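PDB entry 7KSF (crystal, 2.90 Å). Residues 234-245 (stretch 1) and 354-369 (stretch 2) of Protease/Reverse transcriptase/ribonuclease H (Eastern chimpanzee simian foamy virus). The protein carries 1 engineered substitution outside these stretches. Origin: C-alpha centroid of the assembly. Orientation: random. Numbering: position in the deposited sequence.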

# COMPACT_ATOMS: atom_id res chain seq x y z
N ILE A 234 4.16 13.25 11.57
CA ILE A 234 2.76 13.13 11.15
C ILE A 234 2.06 12.03 11.94
O ILE A 234 0.96 12.24 12.47
CB ILE A 234 2.68 12.87 9.63
CG1 ILE A 234 3.01 14.14 8.85
CG2 ILE A 234 1.29 12.34 9.25
CD1 ILE A 234 2.86 13.99 7.36
N LEU A 235 2.68 10.85 12.04
CA LEU A 235 2.04 9.72 12.69
C LEU A 235 1.77 9.97 14.17
O LEU A 235 0.94 9.27 14.76
CB LEU A 235 2.90 8.47 12.53
CG LEU A 235 3.06 7.93 11.11
CD1 LEU A 235 4.03 6.76 11.09
CD2 LEU A 235 1.72 7.52 10.52
N ALA A 236 2.44 10.95 14.78
CA ALA A 236 2.22 11.23 16.20
C ALA A 236 0.95 12.05 16.42
O ALA A 236 0.23 11.82 17.39
CB ALA A 236 3.43 11.96 16.77
N THR A 237 0.66 12.98 15.52
CA THR A 237 -0.47 13.89 15.67
C THR A 237 -1.77 13.34 15.10
O THR A 237 -2.79 14.04 15.14
CB THR A 237 -0.16 15.23 14.99
OG1 THR A 237 0.22 15.00 13.63
CG2 THR A 237 0.97 15.94 15.71
N ILE A 238 -1.76 12.12 14.55
CA ILE A 238 -2.95 11.57 13.91
C ILE A 238 -4.07 11.45 14.93
O ILE A 238 -3.86 11.48 16.15
CB ILE A 238 -2.66 10.22 13.26
CG1 ILE A 238 -2.25 9.21 14.33
CG2 ILE A 238 -1.58 10.35 12.20
CD1 ILE A 238 -1.98 7.83 13.81
N VAL A 239 -5.30 11.31 14.42
CA VAL A 239 -6.49 11.14 15.23
C VAL A 239 -7.32 10.04 14.60
O VAL A 239 -7.94 10.25 13.55
CB VAL A 239 -7.33 12.43 15.35
CG1 VAL A 239 -8.61 12.16 16.15
CG2 VAL A 239 -6.52 13.54 16.00
N ARG A 240 -7.38 8.88 15.25
CA ARG A 240 -8.16 7.73 14.71
C ARG A 240 -9.60 7.78 15.25
O ARG A 240 -9.78 7.58 16.47
CB ARG A 240 -7.49 6.40 15.09
CG ARG A 240 -6.95 5.62 13.90
CD ARG A 240 -5.62 4.96 14.20
NE ARG A 240 -5.39 4.77 15.62
CZ ARG A 240 -4.92 3.66 16.17
NH1 ARG A 240 -4.61 2.63 15.40
NH2 ARG A 240 -4.75 3.58 17.48
N GLN A 241 -10.57 8.05 14.37
CA GLN A 241 -11.98 8.11 14.76
C GLN A 241 -12.72 6.87 14.26
O GLN A 241 -12.11 5.82 14.05
CB GLN A 241 -12.63 9.38 14.24
CG GLN A 241 -11.94 10.67 14.67
CD GLN A 241 -12.53 11.26 15.95
OE1 GLN A 241 -13.60 11.86 15.93
NE2 GLN A 241 -11.83 11.08 17.06
N LYS A 242 -14.04 6.99 14.08
CA LYS A 242 -14.84 5.84 13.69
C LYS A 242 -14.48 5.38 12.28
O LYS A 242 -13.97 4.27 12.08
CB LYS A 242 -16.33 6.17 13.79
CG LYS A 242 -17.24 4.98 13.56
CD LYS A 242 -18.69 5.36 13.79
CE LYS A 242 -19.65 4.21 13.47
NZ LYS A 242 -21.07 4.66 13.51
N TYR A 243 -14.73 6.22 11.28
CA TYR A 243 -14.43 5.90 9.90
C TYR A 243 -13.11 6.56 9.48
O TYR A 243 -12.75 7.62 9.98
CB TYR A 243 -15.55 6.36 8.96
CG TYR A 243 -16.92 5.86 9.35
CD1 TYR A 243 -17.79 6.66 10.07
CD2 TYR A 243 -17.34 4.59 8.99
CE1 TYR A 243 -19.04 6.21 10.43
CE2 TYR A 243 -18.60 4.13 9.34
CZ TYR A 243 -19.44 4.95 10.06
OH TYR A 243 -20.69 4.49 10.42
N LYS A 244 -12.41 5.91 8.56
CA LYS A 244 -11.14 6.40 8.06
C LYS A 244 -11.15 6.35 6.54
O LYS A 244 -11.65 5.40 5.94
CB LYS A 244 -9.97 5.58 8.61
CG LYS A 244 -9.84 5.66 10.12
CD LYS A 244 -9.52 4.32 10.72
CE LYS A 244 -9.69 4.34 12.23
NZ LYS A 244 -9.57 2.98 12.81
N THR A 245 -10.59 7.39 5.92
CA THR A 245 -10.63 7.56 4.47
C THR A 245 -9.28 8.04 3.97
O THR A 245 -8.72 8.99 4.51
CB THR A 245 -11.71 8.57 4.07
OG1 THR A 245 -13.00 8.08 4.46
CG2 THR A 245 -11.69 8.80 2.56
N PHE A 354 -3.16 1.58 4.02
CA PHE A 354 -1.95 2.39 3.97
C PHE A 354 -2.31 3.85 4.21
O PHE A 354 -3.24 4.37 3.60
CB PHE A 354 -1.22 2.23 2.63
CG PHE A 354 -0.66 0.86 2.40
CD1 PHE A 354 0.63 0.54 2.80
CD2 PHE A 354 -1.41 -0.12 1.77
CE1 PHE A 354 1.15 -0.72 2.59
CE2 PHE A 354 -0.90 -1.39 1.55
CZ PHE A 354 0.39 -1.69 1.96
N LEU A 355 -1.57 4.49 5.12
CA LEU A 355 -1.65 5.94 5.33
C LEU A 355 -0.27 6.58 5.40
O LEU A 355 0.19 6.97 6.47
CB LEU A 355 -2.45 6.29 6.57
CG LEU A 355 -2.34 7.76 6.97
CD1 LEU A 355 -2.76 8.65 5.81
CD2 LEU A 355 -3.15 8.04 8.21
N GLY A 356 0.40 6.65 4.25
CA GLY A 356 1.78 7.10 4.23
C GLY A 356 2.67 6.01 4.80
O GLY A 356 3.51 5.45 4.09
N PHE A 357 2.48 5.70 6.07
CA PHE A 357 3.12 4.55 6.68
C PHE A 357 2.49 3.26 6.17
O PHE A 357 1.34 3.24 5.72
CB PHE A 357 3.01 4.62 8.21
N ASN A 358 3.26 2.18 6.24
CA ASN A 358 2.82 0.89 5.72
C ASN A 358 1.81 0.20 6.63
O ASN A 358 1.17 -0.76 6.20
CB ASN A 358 4.05 0.00 5.53
CG ASN A 358 5.06 0.16 6.65
OD1 ASN A 358 4.69 0.46 7.78
ND2 ASN A 358 6.34 -0.01 6.33
N ILE A 359 1.66 0.68 7.85
CA ILE A 359 0.84 0.00 8.85
C ILE A 359 -0.63 0.33 8.64
O ILE A 359 -0.99 1.48 8.34
CB ILE A 359 1.31 0.39 10.27
CG1 ILE A 359 2.73 -0.14 10.53
CG2 ILE A 359 0.35 -0.10 11.34
CD1 ILE A 359 3.36 0.42 11.78
N THR A 360 -1.48 -0.68 8.77
CA THR A 360 -2.92 -0.48 8.72
C THR A 360 -3.41 0.08 10.06
O THR A 360 -2.94 -0.33 11.12
CB THR A 360 -3.64 -1.79 8.42
OG1 THR A 360 -3.58 -2.65 9.56
CG2 THR A 360 -2.98 -2.49 7.24
N LYS A 361 -4.34 1.02 10.00
CA LYS A 361 -4.77 1.78 11.16
C LYS A 361 -6.17 1.37 11.58
O LYS A 361 -7.13 1.58 10.83
CB LYS A 361 -4.71 3.28 10.87
CG LYS A 361 -3.38 3.71 10.27
CD LYS A 361 -3.11 5.18 10.52
CE LYS A 361 -1.64 5.50 10.29
NZ LYS A 361 -1.32 6.89 10.69
N GLU A 362 -6.28 0.78 12.77
CA GLU A 362 -7.55 0.32 13.30
C GLU A 362 -7.76 0.89 14.70
O GLU A 362 -6.80 1.16 15.42
CB GLU A 362 -7.61 -1.22 13.34
CG GLU A 362 -8.96 -1.79 13.73
CD GLU A 362 -8.96 -3.30 13.76
OE1 GLU A 362 -8.04 -3.91 13.17
OE2 GLU A 362 -9.87 -3.89 14.39
N GLY A 363 -9.03 1.08 15.06
CA GLY A 363 -9.36 1.58 16.38
C GLY A 363 -9.32 3.10 16.45
O GLY A 363 -9.24 3.81 15.44
N ARG A 364 -9.39 3.60 17.68
CA ARG A 364 -9.37 5.03 17.97
C ARG A 364 -8.20 5.32 18.90
O ARG A 364 -8.40 5.65 20.08
CB ARG A 364 -10.70 5.49 18.58
CG ARG A 364 -11.93 5.21 17.73
CD ARG A 364 -13.16 5.85 18.35
NE ARG A 364 -14.38 5.47 17.66
CZ ARG A 364 -15.58 5.96 17.95
NH1 ARG A 364 -15.72 6.87 18.91
NH2 ARG A 364 -16.65 5.55 17.27
N GLY A 365 -7.12 5.34 18.29
CA GLY A 365 -5.94 5.61 19.08
C GLY A 365 -5.07 6.69 18.48
O GLY A 365 -4.73 6.62 17.29
N LEU A 366 -4.72 7.70 19.27
CA LEU A 366 -3.86 8.76 18.76
C LEU A 366 -2.48 8.23 18.41
O LEU A 366 -1.86 8.67 17.44
CB LEU A 366 -3.76 9.90 19.79
CG LEU A 366 -3.04 11.19 19.39
CD1 LEU A 366 -3.71 12.39 20.04
CD2 LEU A 366 -1.58 11.12 19.78
N THR A 367 -1.99 7.26 19.19
CA THR A 367 -0.70 6.62 18.95
C THR A 367 -0.92 5.19 18.49
O THR A 367 -1.75 4.47 19.06
CB THR A 367 0.16 6.63 20.21
OG1 THR A 367 0.35 7.99 20.64
CG2 THR A 367 1.52 5.99 19.95
N ASP A 368 -0.18 4.77 17.46
CA ASP A 368 -0.31 3.42 16.94
C ASP A 368 0.10 2.40 17.99
O ASP A 368 1.08 2.58 18.71
CB ASP A 368 0.54 3.26 15.69
CG ASP A 368 0.27 4.33 14.66
OD1 ASP A 368 0.40 4.04 13.45
OD2 ASP A 368 -0.09 5.45 15.06
N THR A 369 -0.67 1.31 18.07
CA THR A 369 -0.37 0.21 18.96
C THR A 369 -0.12 -1.05 18.14
O THR A 369 -0.75 -1.25 17.10
CB THR A 369 -1.51 -0.03 19.96
OG1 THR A 369 -2.73 -0.28 19.24
CG2 THR A 369 -1.69 1.19 20.85

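How do the two backbones meet? Stretch 1 leaves a helix, runs through a loop and enters a strand, while stretch 2 has no regular helix or strand. They come nearest around Arg-240 and Arg-364, whose CA atoms lie 4.4 Å apart, and there Arg-364 CA makes a CA-H...O contact with Arg-240 O at 3.0 Å. No backbone N-H to O hydrogen bond joins the two, so side chains supply the polar links.

What does Arg-240 do? Its CA-to-CB bond points toward stretch 2, and it is the residue most covered by the partner. Arg-240 NE donates a hydrogen bond to Gly-365 O at 2.6 Å, the carbonyl lying at the guanidinium edge, where N-H groups can reach it. Arg-240 NH1 is also 2.6 Å from Glu-362 O, but that carbonyl sits over a face and the angle is too poor for a hydrogen bond.

Which other charge is accommodated? Lys-244 NZ donates to Gly-363 O at 2.8 Å and, weakly, to Lys-361 O at 3.4 Å, so carbonyl oxygens receive its ammonium group.

Where is the apolar contact? Leu-235 CD1 packs 3.7 Å from Phe-357 CB; the Phe-357 ring is not modelled. Ile-238 CD1 lies 3.3 Å from Lys-361 NZ, a methyl beside a charged amine and so not an apolar pairing.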